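Side-chain contacts in terminase large subunit (Thermus phage G20c, PDB 5M1P), which cuts the viral genome as the nuclease of an ATP-driven motor that packages DNA into empty procapsids: residues 30-33 with 34-37; 83-86 with 87-91; 99-102 with 103-107; 129-132 with 133-137. All blocks are in the same frame, centred on the assembly; numbering follows the deposited sequence.

Contact 1 of 4, residues 30-33 with 34-37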
ATOM      1  N   ASP A  30      -1.211  13.796  11.655  1.00 10.85           N
ATOM      2  CA  ASP A  30      -2.013  13.086  12.631  1.00 11.02           C
ATOM      3  C   ASP A  30      -3.469  13.118  12.190  1.00 10.57           C
ATOM      4  O   ASP A  30      -3.853  13.864  11.284  1.00 10.50           O
ATOM      5  CB  ASP A  30      -1.797  13.674  14.030  1.00 11.61           C
ATOM      6  CG  ASP A  30      -0.436  13.303  14.622  1.00 12.34           C
ATOM      7  OD1 ASP A  30       0.053  12.174  14.402  1.00 13.80           O
ATOM      8  OD2 ASP A  30       0.136  14.129  15.350  1.00 12.47           O
ATOM      9  N   TYR A  31      -4.265  12.250  12.805  1.00 10.25           N
ATOM     10  CA  TYR A  31      -5.680  12.104  12.506  1.00 10.59           C
ATOM     11  C   TYR A  31      -6.438  13.443  12.551  1.00 10.97           C
ATOM     12  O   TYR A  31      -6.323  14.198  13.521  1.00 11.15           O
ATOM     13  CB  TYR A  31      -6.276  11.152  13.537  1.00 10.43           C
ATOM     14  CG  TYR A  31      -7.770  10.948  13.453  1.00 10.22           C
ATOM     15  CD1 TYR A  31      -8.394  10.631  12.235  1.00 10.19           C
ATOM     16  CD2 TYR A  31      -8.563  11.012  14.599  1.00 10.54           C
ATOM     17  CE1 TYR A  31      -9.752  10.406  12.151  1.00 10.47           C
ATOM     18  CE2 TYR A  31      -9.925  10.782  14.532  1.00 10.65           C
ATOM     19  CZ  TYR A  31     -10.526  10.498  13.311  1.00 10.58           C
ATOM     20  OH  TYR A  31     -11.889  10.281  13.237  1.00 11.52           O
ATOM     21  N   ARG A  32      -7.230  13.697  11.508  1.00 11.83           N
ATOM     22  CA  ARG A  32      -8.196  14.804  11.440  1.00 13.63           C
ATOM     23  C   ARG A  32      -9.591  14.177  11.487  1.00 13.55           C
ATOM     24  O   ARG A  32      -9.967  13.481  10.555  1.00 12.82           O
ATOM     25  CB  ARG A  32      -8.069  15.531  10.099  1.00 15.65           C
ATOM     26  CG  ARG A  32      -6.772  16.256   9.805  1.00 17.01           C
ATOM     27  CD  ARG A  32      -6.884  16.890   8.424  1.00 18.49           C
ATOM     28  NE  ARG A  32      -8.068  17.753   8.284  1.00 19.57           N
ATOM     29  CZ  ARG A  32      -8.079  19.089   8.333  1.00 20.76           C
ATOM     30  NH1 ARG A  32      -6.963  19.792   8.521  1.00 21.79           N
ATOM     31  NH2 ARG A  32      -9.232  19.735   8.186  1.00 21.63           N
ATOM     32  N   PRO A  33     -10.386  14.432  12.544  1.00 14.21           N
ATOM     33  CA  PRO A  33     -11.677  13.719  12.653  1.00 14.10           C
ATOM     34  C   PRO A  33     -12.790  14.117  11.681  1.00 13.92           C
ATOM     35  O   PRO A  33     -13.794  13.405  11.578  1.00 14.23           O
ATOM     36  CB  PRO A  33     -12.115  14.004  14.092  1.00 14.50           C
ATOM     37  CG  PRO A  33     -11.496  15.319  14.388  1.00 14.64           C
ATOM     38  CD  PRO A  33     -10.166  15.336  13.684  1.00 14.58           C
ATOM     39  N   ASP A  34     -12.621  15.239  10.990  1.00 13.88           N
ATOM     40  CA  ASP A  34     -13.520  15.626   9.903  1.00 14.02           C
ATOM     41  C   ASP A  34     -13.294  14.853   8.586  1.00 13.50           C
ATOM     42  O   ASP A  34     -14.089  14.992   7.652  1.00 14.54           O
ATOM     43  CB  ASP A  34     -13.443  17.141   9.646  1.00 14.30           C
ATOM     44  CG  ASP A  34     -12.029  17.630   9.327  1.00 14.98           C
ATOM     45  OD1 ASP A  34     -11.035  16.923   9.621  1.00 15.08           O
ATOM     46  OD2 ASP A  34     -11.911  18.752   8.804  1.00 15.54           O
ATOM     47  N   HIS A  35     -12.216  14.069   8.498  1.00 13.42           N
ATOM     48  CA  HIS A  35     -11.908  13.289   7.310  1.00 13.30           C
ATOM     49  C   HIS A  35     -12.087  11.798   7.545  1.00 13.06           C
ATOM     50  O   HIS A  35     -12.066  11.320   8.683  1.00 13.91           O
ATOM     51  CB  HIS A  35     -10.486  13.581   6.851  1.00 13.40           C
ATOM     52  CG  HIS A  35     -10.303  14.971   6.323  1.00 13.40           C
ATOM     53  ND1 HIS A  35      -9.093  15.433   5.864  1.00 13.35           N
ATOM     54  CD2 HIS A  35     -11.181  15.993   6.163  1.00 13.38           C
ATOM     55  CE1 HIS A  35      -9.225  16.680   5.448  1.00 13.58           C
ATOM     56  NE2 HIS A  35     -10.481  17.046   5.628  1.00 14.02           N
ATOM     57  N   ILE A  36     -12.260  11.074   6.446  1.00 12.89           N
ATOM     58  CA  ILE A  36     -12.455   9.626   6.449  1.00 13.08           C
ATOM     59  C   ILE A  36     -11.185   9.016   5.851  1.00 11.61           C
ATOM     60  O   ILE A  36     -10.637   9.535   4.877  1.00 12.25           O
ATOM     61  CB  ILE A  36     -13.711   9.251   5.624  1.00 14.45           C
ATOM     62  CG1 ILE A  36     -14.983   9.788   6.300  1.00 15.63           C
ATOM     63  CG2 ILE A  36     -13.821   7.747   5.403  1.00 15.11           C
ATOM     64  CD1 ILE A  36     -15.442   9.007   7.515  1.00 16.59           C
ATOM     65  N   TYR A  37     -10.730   7.912   6.440  1.00 10.47           N
ATOM     66  CA  TYR A  37      -9.475   7.275   6.047  1.00  9.54           C
ATOM     67  C   TYR A  37      -9.688   5.815   5.706  1.00  9.32           C
ATOM     68  O   TYR A  37     -10.644   5.177   6.165  1.00  9.50           O
ATOM     69  CB  TYR A  37      -8.494   7.335   7.212  1.00  9.55           C
ATOM     70  CG  TYR A  37      -8.080   8.721   7.620  1.00  9.39           C
ATOM     71  CD1 TYR A  37      -8.900   9.527   8.415  1.00  9.60           C
ATOM     72  CD2 TYR A  37      -6.857   9.232   7.222  1.00  9.38           C
ATOM     73  CE1 TYR A  37      -8.503  10.798   8.792  1.00  9.59           C
ATOM     74  CE2 TYR A  37      -6.454  10.505   7.603  1.00  9.41           C
ATOM     75  CZ  TYR A  37      -7.285  11.282   8.392  1.00  9.66           C
ATOM     76  OH  TYR A  37      -6.886  12.541   8.795  1.00 10.87           O
TER
HETATM   77  O   HOH W   1     -12.763   9.675  10.650  1.00 19.20           O
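A type I beta turn from Arg32 to His35 bends the loop that leads from strand 25-27 into strand 37-42, at the surface of the fold, and His35 N closes it on Arg32 O at 3.1 Å. Across the turn, the Arg32 guanidinium meets the Asp34 carboxylate in a salt bridge. Arg32 NH2 gives a hydrogen bond to the syn lone pair of Asp34 OD2 at 2.9 Å, while Arg32 NE reaches Asp34 OD1 weakly at 3.4 Å; the two planes differ by 29°. A bend at chi3 (54°) brings the arginine chain back alongside His35, whose ring carries Arg32 NE over one face, nearer the rim than the centre. His35 ND1 is hydrogen-bonded to Asp56 OD2, which helps to fix the turn of the ring. On the inner side Tyr37 OH accepts a hydrogen bond from Arg32 N at 3.0 Å, and Tyr37 CE1 lies 3.4 Å from Tyr31 CD1, the rings inclined at 55°. Water 1 bridges Tyr31 OH and His35 O. The paired carboxylate probably offsets the arginine's charge above the imidazole, and the Tyr37 hydroxyl, by taking up the Arg32 amide hydrogen, links the turn to the start of the strand.

Contact 2 of 4, residues 83-86 with 87-91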
ATOM      1  N   LEU A  83      -3.311   1.357  13.959  1.00  9.72           N
ATOM      2  CA  LEU A  83      -3.413   2.375  12.898  1.00 10.16           C
ATOM      3  C   LEU A  83      -4.847   2.723  12.581  1.00  9.85           C
ATOM      4  O   LEU A  83      -5.193   3.885  12.416  1.00  9.58           O
ATOM      5  CB  LEU A  83      -2.743   1.897  11.602  1.00 11.02           C
ATOM      6  CG  LEU A  83      -1.235   2.030  11.533  1.00 11.77           C
ATOM      7  CD1 LEU A  83      -0.694   1.254  10.345  1.00 12.18           C
ATOM      8  CD2 LEU A  83      -0.830   3.500  11.450  1.00 11.85           C
ATOM      9  N   SER A  84      -5.678   1.697  12.463  1.00  9.54           N
ATOM     10  CA  SER A  84      -7.088   1.902  12.201  1.00  9.73           C
ATOM     11  C   SER A  84      -7.715   2.759  13.302  1.00  9.38           C
ATOM     12  O   SER A  84      -8.392   3.745  13.015  1.00  9.21           O
ATOM     13  CB  SER A  84      -7.819   0.568  12.101  1.00  9.76           C
ATOM     14  OG  SER A  84      -9.211   0.761  11.997  1.00 10.32           O
ATOM     15  N   GLU A  85      -7.457   2.389  14.553  1.00  9.68           N
ATOM     16  CA  GLU A  85      -7.996   3.132  15.685  1.00 10.25           C
ATOM     17  C   GLU A  85      -7.458   4.566  15.737  1.00  9.85           C
ATOM     18  O   GLU A  85      -8.217   5.501  15.991  1.00  9.52           O
ATOM     19  CB  GLU A  85      -7.731   2.379  16.996  1.00 11.29           C
ATOM     20  CG  GLU A  85      -8.575   1.117  17.144  1.00 12.84           C
ATOM     21  CD  GLU A  85      -8.284   0.336  18.411  1.00 14.81           C
ATOM     22  OE1 GLU A  85      -8.833  -0.778  18.542  1.00 18.06           O
ATOM     23  OE2 GLU A  85      -7.491   0.798  19.264  1.00 17.07           O
ATOM     24  N   ASP A  86      -6.165   4.743  15.453  1.00  9.32           N
ATOM     25  CA  ASP A  86      -5.560   6.072  15.458  1.00  9.71           C
ATOM     26  C   ASP A  86      -6.251   6.990  14.456  1.00  9.51           C
ATOM     27  O   ASP A  86      -6.398   8.173  14.716  1.00  9.93           O
ATOM     28  CB  ASP A  86      -4.074   6.016  15.092  1.00 10.16           C
ATOM     29  CG  ASP A  86      -3.182   5.385  16.176  1.00 10.82           C
ATOM     30  OD1 ASP A  86      -3.600   5.188  17.329  1.00 11.23           O
ATOM     31  OD2 ASP A  86      -2.017   5.095  15.852  1.00 12.21           O
ATOM     32  N   TYR A  87      -6.648   6.446  13.306  1.00  9.30           N
ATOM     33  CA  TYR A  87      -7.310   7.213  12.240  1.00  9.38           C
ATOM     34  C   TYR A  87      -8.830   7.000  12.167  1.00  9.55           C
ATOM     35  O   TYR A  87      -9.436   6.940  11.089  1.00  9.88           O
ATOM     36  CB  TYR A  87      -6.584   6.972  10.911  1.00  9.18           C
ATOM     37  CG  TYR A  87      -5.226   7.637  10.906  1.00  9.13           C
ATOM     38  CD1 TYR A  87      -4.084   6.977  11.372  1.00  9.24           C
ATOM     39  CD2 TYR A  87      -5.087   8.948  10.476  1.00  9.25           C
ATOM     40  CE1 TYR A  87      -2.844   7.608  11.386  1.00  9.25           C
ATOM     41  CE2 TYR A  87      -3.857   9.567  10.480  1.00  9.10           C
ATOM     42  CZ  TYR A  87      -2.737   8.904  10.943  1.00  9.21           C
ATOM     43  OH  TYR A  87      -1.518   9.530  10.962  1.00  9.81           O
ATOM     44  N   GLY A  88      -9.455   6.950  13.342  1.00 10.38           N
ATOM     45  CA  GLY A  88     -10.910   7.019  13.453  1.00 10.96           C
ATOM     46  C   GLY A  88     -11.626   5.768  13.001  1.00 11.36           C
ATOM     47  O   GLY A  88     -12.657   5.845  12.329  1.00 11.74           O
ATOM     48  N   HIS A  89     -11.051   4.616  13.347  1.00 11.95           N
ATOM     49  CA  HIS A  89     -11.500   3.308  12.867  1.00 12.61           C
ATOM     50  C   HIS A  89     -11.494   3.259  11.354  1.00 11.76           C
ATOM     51  O   HIS A  89     -12.461   2.853  10.717  1.00 12.27           O
ATOM     52  CB  HIS A  89     -12.872   2.935  13.447  1.00 14.09           C
ATOM     53  CG  HIS A  89     -12.846   2.721  14.923  1.00 15.90           C
ATOM     54  ND1 HIS A  89     -13.350   3.639  15.816  1.00 16.95           N
ATOM     55  CD2 HIS A  89     -12.341   1.707  15.665  1.00 16.60           C
ATOM     56  CE1 HIS A  89     -13.172   3.192  17.047  1.00 16.94           C
ATOM     57  NE2 HIS A  89     -12.566   2.020  16.983  1.00 17.49           N
ATOM     58  N   ALA A  90     -10.365   3.684  10.785  1.00 10.64           N
ATOM     59  CA  ALA A  90     -10.160   3.646   9.346  1.00 10.49           C
ATOM     60  C   ALA A  90     -10.297   2.212   8.869  1.00 10.31           C
ATOM     61  O   ALA A  90      -9.765   1.295   9.499  1.00 11.53           O
ATOM     62  CB  ALA A  90      -8.781   4.166   9.005  1.00 10.32           C
ATOM     63  N   TYR A  91     -10.992   2.013   7.756  1.00 10.00           N
ATOM     64  CA  TYR A  91     -11.146   0.657   7.238  1.00 10.00           C
ATOM     65  C   TYR A  91      -9.935   0.221   6.439  1.00  9.68           C
ATOM     66  O   TYR A  91      -9.304   1.024   5.733  1.00 10.02           O
ATOM     67  CB  TYR A  91     -12.421   0.485   6.429  1.00 10.12           C
ATOM     68  CG  TYR A  91     -12.476   1.120   5.070  1.00 10.45           C
ATOM     69  CD1 TYR A  91     -12.882   2.432   4.923  1.00 10.53           C
ATOM     70  CD2 TYR A  91     -12.150   0.402   3.923  1.00 10.66           C
ATOM     71  CE1 TYR A  91     -12.990   3.021   3.679  1.00 10.85           C
ATOM     72  CE2 TYR A  91     -12.254   0.978   2.667  1.00 10.71           C
ATOM     73  CZ  TYR A  91     -12.653   2.299   2.549  1.00 10.77           C
ATOM     74  OH  TYR A  91     -12.767   2.893   1.324  1.00 11.00           O
TER
HETATM   75  O   HOH W   2     -11.459  -0.414  17.923  1.00 34.08           O
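Ser84 and Ala90 meet where helix 73-86 ends and the chain turns back toward strand 91-94. From Ser84 CB, which lies 3.3 Å from Ala90 O, the side chain runs to OG, placed anti to its own backbone nitrogen (chi1 173°); from there Ser84 OG donates to Ala90 O at 2.6 Å, tilted 22° from the carbonyl plane. The same serine also receives the returning chain through its backbone: Ser84 O accepts a hydrogen bond from Ala90 N at 3.0 Å and a weak one from Tyr87 N. Tyr87 N makes its stronger bond to Leu83 O at 3.1 Å, the last regular helical step, and that carbonyl oxygen also lies at the edge of the Tyr87 ring, in its plane, 3.4 Å from CD1. The tip of the ring bonds through OH to Glu29 O. Gly88 N turns to Glu85 O at 3.3 Å. On the outer side Glu85 CG lies 4.1 Å from His89 CD2, and water 2 joins Glu85 OE1 to His89 NE2; the carboxylate also has a salt bridge to Lys81. Tyr87 is the first residue to leave helical angles, and Gly88 and His89, both with positive phi, then turn the chain back. Such a short turn from a helix C terminus into the next strand belongs to the alternating helices and strands of the RNase H-like fold, here helix 73-86 and strand 91-94.

Contact 3 of 4, residues 99-102 with 103-107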
ATOM      1  N   VAL A  99      -2.553 -15.131   2.276  1.00 17.32           N
ATOM      2  CA  VAL A  99      -2.000 -14.676   3.568  1.00 17.41           C
ATOM      3  C   VAL A  99      -1.967 -15.765   4.636  1.00 17.74           C
ATOM      4  O   VAL A  99      -1.212 -15.651   5.601  1.00 18.76           O
ATOM      5  CB  VAL A  99      -2.713 -13.425   4.144  1.00 17.02           C
ATOM      6  CG1 VAL A  99      -2.571 -12.248   3.186  1.00 16.86           C
ATOM      7  CG2 VAL A  99      -4.184 -13.676   4.483  1.00 16.69           C
ATOM      8  N   GLY A 100      -2.769 -16.813   4.457  1.00 18.07           N
ATOM      9  CA  GLY A 100      -2.828 -17.921   5.405  1.00 18.10           C
ATOM     10  C   GLY A 100      -4.023 -17.805   6.326  1.00 18.79           C
ATOM     11  O   GLY A 100      -4.571 -16.714   6.528  1.00 18.53           O
ATOM     12  N   ASP A 101      -4.420 -18.944   6.887  1.00 18.54           N
ATOM     13  CA  ASP A 101      -5.582 -19.023   7.781  1.00 18.85           C
ATOM     14  C   ASP A 101      -5.463 -18.139   9.028  1.00 18.21           C
ATOM     15  O   ASP A 101      -6.462 -17.558   9.465  1.00 17.63           O
ATOM     16  CB  ASP A 101      -5.834 -20.476   8.217  1.00 20.06           C
ATOM     17  CG  ASP A 101      -6.395 -21.345   7.099  1.00 21.04           C
ATOM     18  OD1 ASP A 101      -6.454 -20.897   5.933  1.00 22.87           O
ATOM     19  OD2 ASP A 101      -6.779 -22.498   7.391  1.00 22.72           O
ATOM     20  N   ALA A 102      -4.260 -18.028   9.590  1.00 17.41           N
ATOM     21  CA  ALA A 102      -4.085 -17.314  10.857  1.00 16.57           C
ATOM     22  C   ALA A 102      -4.380 -15.811  10.741  1.00 16.24           C
ATOM     23  O   ALA A 102      -5.072 -15.266  11.594  1.00 16.21           O
ATOM     24  CB  ALA A 102      -2.695 -17.551  11.428  1.00 16.46           C
ATOM     25  N   ILE A 103      -3.873 -15.152   9.698  1.00 16.01           N
ATOM     26  CA  ILE A 103      -4.173 -13.727   9.482  1.00 16.12           C
ATOM     27  C   ILE A 103      -5.670 -13.530   9.198  1.00 16.18           C
ATOM     28  O   ILE A 103      -6.281 -12.622   9.749  1.00 15.75           O
ATOM     29  CB  ILE A 103      -3.314 -13.089   8.360  1.00 16.26           C
ATOM     30  CG1 ILE A 103      -1.860 -12.951   8.824  1.00 16.68           C
ATOM     31  CG2 ILE A 103      -3.861 -11.708   7.961  1.00 15.95           C
ATOM     32  CD1 ILE A 103      -0.887 -12.610   7.717  1.00 17.14           C
ATOM     33  N   ALA A 104      -6.249 -14.379   8.348  1.00 16.84           N
ATOM     34  CA  ALA A 104      -7.671 -14.266   7.997  1.00 17.17           C
ATOM     35  C   ALA A 104      -8.547 -14.388   9.243  1.00 17.43           C
ATOM     36  O   ALA A 104      -9.443 -13.571   9.464  1.00 17.13           O
ATOM     37  CB  ALA A 104      -8.061 -15.312   6.966  1.00 17.35           C
ATOM     38  N   GLU A 105      -8.252 -15.390  10.070  1.00 17.69           N
ATOM     39  CA  GLU A 105      -8.972 -15.585  11.330  1.00 18.09           C
ATOM     40  C   GLU A 105      -8.744 -14.434  12.310  1.00 17.01           C
ATOM     41  O   GLU A 105      -9.676 -14.033  13.003  1.00 16.99           O
ATOM     42  CB  GLU A 105      -8.579 -16.914  11.982  1.00 19.43           C
ATOM     43  CG  GLU A 105      -9.103 -18.133  11.231  1.00 21.01           C
ATOM     44  CD  GLU A 105      -8.374 -19.416  11.581  1.00 22.00           C
ATOM     45  OE1 GLU A 105      -8.429 -20.365  10.768  1.00 23.16           O
ATOM     46  OE2 GLU A 105      -7.744 -19.484  12.661  1.00 23.02           O
ATOM     47  N   GLU A 106      -7.515 -13.911  12.353  1.00 16.29           N
ATOM     48  CA  GLU A 106      -7.154 -12.825  13.267  1.00 16.27           C
ATOM     49  C   GLU A 106      -7.829 -11.506  12.905  1.00 15.20           C
ATOM     50  O   GLU A 106      -8.232 -10.769  13.789  1.00 14.73           O
ATOM     51  CB  GLU A 106      -5.631 -12.633  13.335  1.00 17.27           C
ATOM     52  CG  GLU A 106      -4.934 -13.639  14.242  1.00 18.43           C
ATOM     53  CD  GLU A 106      -3.455 -13.847  13.940  1.00 20.08           C
ATOM     54  OE1 GLU A 106      -2.813 -12.985  13.298  1.00 21.84           O
ATOM     55  OE2 GLU A 106      -2.920 -14.893  14.366  1.00 20.66           O
ATOM     56  N   LEU A 107      -7.962 -11.211  11.615  1.00 14.12           N
ATOM     57  CA  LEU A 107      -8.697 -10.011  11.177  1.00 14.25           C
ATOM     58  C   LEU A 107     -10.130 -10.033  11.702  1.00 14.30           C
ATOM     59  O   LEU A 107     -10.615  -9.025  12.193  1.00 13.69           O
ATOM     60  CB  LEU A 107      -8.690  -9.859   9.649  1.00 14.32           C
ATOM     61  CG  LEU A 107      -7.352  -9.494   8.995  1.00 14.56           C
ATOM     62  CD1 LEU A 107      -7.457  -9.655   7.488  1.00 14.33           C
ATOM     63  CD2 LEU A 107      -6.922  -8.080   9.351  1.00 14.79           C
TER
HETATM   64  O   HOH W   3      -1.428 -16.385   8.259  1.00 18.60           O
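Residues 99-102 lead into helix 101-109, and 103-107 continue it, with Gly100 at the N-cap position and its phi of 100° outside the helical range. The first turn closes loosely: Ala104 N reaches Gly100 O at 3.4 Å in a weak bond. The next two steps are firmer, Glu105 N to Asp101 O and Glu106 N to Ala102 O, each at 2.9 Å. Ahead of them water 3 stands in for a direct bond, donating to Val99 O and accepting from Ile103 N.

On the buried side Val99 and Ile103 cross at about a right angle. Val99 CG2 sits between its backbone nitrogen and carbonyl carbon, and from there it touches Ile103 CG2 at 4.0 Å; the other branch of the isoleucine brings CD1 to 3.7 Å from Val99 O. On the outer side the Glu105 chain lies over the preceding turn, with Glu105 CG 3.2 Å from Asp101 O and OE1 3.6 Å from Asp101 CB. Asp101 OD2 and Glu105 OE1 are 4.3 Å apart, a pair of like charges that probably repel mildly, whereas Asp101, in the first turn, would probably be favoured by the helix dipole. Glu106, extended beyond CG, lies alongside Ala102 O, its CG at 3.1 Å from that oxygen.

The helix is the connection of the beta-alpha-beta unit between strands 91-94 and 114-116. Ala102 and Ile103 pack on Trp73, and Glu106 on Ser74 and Val77, all of helix 73-86, while Val99 and Ile103 also touch Phe43, a residue of the calcium site.

Contact 4 of 4, residues 129-132 with 133-137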
ATOM      1  N   ILE A 129      -2.957  -1.162 -10.162  1.00 10.59           N
ATOM      2  CA  ILE A 129      -1.798  -0.360 -10.554  1.00 10.85           C
ATOM      3  C   ILE A 129      -2.152   0.731 -11.569  1.00 10.59           C
ATOM      4  O   ILE A 129      -1.693   1.867 -11.435  1.00 10.83           O
ATOM      5  CB  ILE A 129      -0.666  -1.256 -11.090  1.00 11.37           C
ATOM      6  CG1 ILE A 129      -0.112  -2.154  -9.968  1.00 11.88           C
ATOM      7  CG2 ILE A 129       0.431  -0.417 -11.739  1.00 11.58           C
ATOM      8  CD1 ILE A 129       0.598  -1.447  -8.827  1.00 12.08           C
ATOM      9  N   SER A 130      -2.956   0.394 -12.571  1.00 10.66           N
ATOM     10  CA  SER A 130      -3.377   1.388 -13.558  1.00 11.29           C
ATOM     11  C   SER A 130      -4.151   2.529 -12.889  1.00 10.68           C
ATOM     12  O   SER A 130      -3.950   3.686 -13.239  1.00 10.82           O
ATOM     13  CB  SER A 130      -4.190   0.759 -14.689  1.00 12.09           C
ATOM     14  OG  SER A 130      -5.394   0.199 -14.226  1.00 14.28           O
ATOM     15  N   ASN A 131      -4.992   2.216 -11.908  1.00 10.49           N
ATOM     16  CA  ASN A 131      -5.676   3.242 -11.159  1.00 10.52           C
ATOM     17  C   ASN A 131      -4.679   4.152 -10.438  1.00 10.16           C
ATOM     18  O   ASN A 131      -4.796   5.378 -10.513  1.00 10.57           O
ATOM     19  CB  ASN A 131      -6.644   2.610 -10.164  1.00 10.82           C
ATOM     20  CG  ASN A 131      -7.404   3.648  -9.374  1.00 11.32           C
ATOM     21  OD1 ASN A 131      -8.185   4.407  -9.939  1.00 12.49           O
ATOM     22  ND2 ASN A 131      -7.159   3.705  -8.070  1.00 11.29           N
ATOM     23  N   LEU A 132      -3.715   3.568  -9.736  1.00  9.52           N
ATOM     24  CA  LEU A 132      -2.707   4.355  -9.037  1.00  9.61           C
ATOM     25  C   LEU A 132      -1.914   5.226 -10.010  1.00  9.61           C
ATOM     26  O   LEU A 132      -1.674   6.409  -9.754  1.00  9.69           O
ATOM     27  CB  LEU A 132      -1.776   3.450  -8.226  1.00  9.45           C
ATOM     28  CG  LEU A 132      -0.620   4.119  -7.476  1.00  9.58           C
ATOM     29  CD1 LEU A 132      -1.140   5.086  -6.434  1.00  9.65           C
ATOM     30  CD2 LEU A 132       0.269   3.087  -6.805  1.00  9.55           C
ATOM     31  N   ALA A 133      -1.507   4.638 -11.131  1.00  9.72           N
ATOM     32  CA  ALA A 133      -0.721   5.363 -12.134  1.00 10.23           C
ATOM     33  C   ALA A 133      -1.469   6.545 -12.722  1.00 10.59           C
ATOM     34  O   ALA A 133      -0.878   7.611 -12.925  1.00 10.83           O
ATOM     35  CB  ALA A 133      -0.310   4.430 -13.253  1.00 10.38           C
ATOM     36  N   LEU A 134      -2.756   6.365 -13.001  1.00 11.11           N
ATOM     37  CA  LEU A 134      -3.573   7.439 -13.564  1.00 11.85           C
ATOM     38  C   LEU A 134      -3.757   8.575 -12.570  1.00 11.42           C
ATOM     39  O   LEU A 134      -3.596   9.746 -12.919  1.00 11.41           O
ATOM     40  CB  LEU A 134      -4.939   6.911 -14.003  1.00 13.15           C
ATOM     41  CG  LEU A 134      -5.927   7.949 -14.555  1.00 14.45           C
ATOM     42  CD1 LEU A 134      -5.372   8.599 -15.810  1.00 14.93           C
ATOM     43  CD2 LEU A 134      -7.272   7.307 -14.826  1.00 14.90           C
ATOM     44  N   LEU A 135      -4.119   8.238 -11.336  1.00 10.73           N
ATOM     45  CA  LEU A 135      -4.224   9.245 -10.278  1.00 10.61           C
ATOM     46  C   LEU A 135      -2.899   9.985 -10.079  1.00 10.23           C
ATOM     47  O   LEU A 135      -2.874  11.190  -9.820  1.00 10.59           O
ATOM     48  CB  LEU A 135      -4.636   8.589  -8.960  1.00 10.58           C
ATOM     49  CG  LEU A 135      -6.086   8.125  -8.895  1.00 10.87           C
ATOM     50  CD1 LEU A 135      -6.281   7.209  -7.689  1.00 10.60           C
ATOM     51  CD2 LEU A 135      -7.054   9.298  -8.843  1.00 11.39           C
ATOM     52  N   MET A 136      -1.791   9.262 -10.223  1.00  9.87           N
ATOM     53  CA  MET A 136      -0.477   9.868 -10.058  1.00  9.98           C
ATOM     54  C   MET A 136      -0.195  10.900 -11.146  1.00  9.90           C
ATOM     55  O   MET A 136       0.217  12.025 -10.847  1.00  9.58           O
ATOM     56  CB  MET A 136       0.621   8.813 -10.065  1.00 10.39           C
ATOM     57  CG  MET A 136       1.965   9.340  -9.594  1.00 10.85           C
ATOM     58  SD  MET A 136       3.298   8.134  -9.717  1.00 11.71           S
ATOM     59  CE  MET A 136       2.728   6.880  -8.569  1.00 11.89           C
ATOM     60  N   GLU A 137      -0.445  10.534 -12.399  1.00 10.01           N
ATOM     61  CA  GLU A 137      -0.236  11.472 -13.510  1.00 11.09           C
ATOM     62  C   GLU A 137      -1.118  12.700 -13.356  1.00 11.50           C
ATOM     63  O   GLU A 137      -0.692  13.803 -13.697  1.00 11.75           O
ATOM     64  CB  GLU A 137      -0.484  10.798 -14.861  1.00 11.29           C
ATOM     65  CG  GLU A 137      -0.325  11.718 -16.064  1.00 11.63           C
ATOM     66  CD  GLU A 137       1.084  12.261 -16.205  1.00 11.70           C
ATOM     67  OE1 GLU A 137       1.260  13.500 -16.231  1.00 12.14           O
ATOM     68  OE2 GLU A 137       2.023  11.448 -16.296  1.00 12.18           O
TER
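Ile129 opens this run of helix 122-137 with its carbonyl: Ile129 O accepts a hydrogen bond from Ala133 N at 2.8 Å, and Ala133 CB rests beside the same oxygen. The isoleucine side chain leaves away from 133-137 and packs on Val179 and Met180 of helix 177-186 and on Val7. Ser130 O accepts a hydrogen bond from Leu134 N at 2.9 Å, and Leu134 CB packs close to that carbonyl oxygen. The hydroxyl of Ser130 turns back along the helix instead, bonding to the carbonyl oxygens of Glu126 and Gln127.

Asn131 comes next, and with it the main side-chain meeting. Its CG stands anti to the backbone nitrogen (chi1 -179°), which swings the amide toward the following turn, where Asn131 ND2 lies 3.6 Å from Leu135 CD1. The two side chains slant across one another, and Leu135 CG also sits 3.4 Å from Asn131 O, the acceptor of a hydrogen bond from Leu135 N at 3.1 Å. ND2 also makes a weak hydrogen bond to Tyr186 O, at the end of helix 177-186. The two helices pack together within the RNase H-like nuclease fold, with Tyr186 touching both Leu132 and Leu135.

Leu132 completes the segment. Leu132 O accepts a hydrogen bond from Met136 N at 2.9 Å, and Met136 CB lies close to that oxygen. A bend at chi3 (-63°) turns the methionine methyl back along the helix toward Leu132, although Met136 CE and Leu132 CG remain 4.5 Å apart in loose apolar contact. Met136 also packs against Phe8 of the N-terminal loop.

Along the chain the four contacts follow in series, none nested in or crossing another. Contact 1 closes the loop between strands 25-27 and 37-42, and contact 2 closes the exit of helix 73-86 into strand 91-94. These two touch: Tyr31 packs against the backbone of Asp86 to Gly88, and the Tyr37 ring meets that of Tyr87, so the two loops are joined. Contact 3 starts the helix that carries the chain from strand 91-94 to 114-116, its centre about 19 Å from that of contact 2. Contact 4, in helix 122-137, lies across the chain's centre from contact 3, their centres about 29 Å apart, and packs on helix 177-186 and the N-terminal loop.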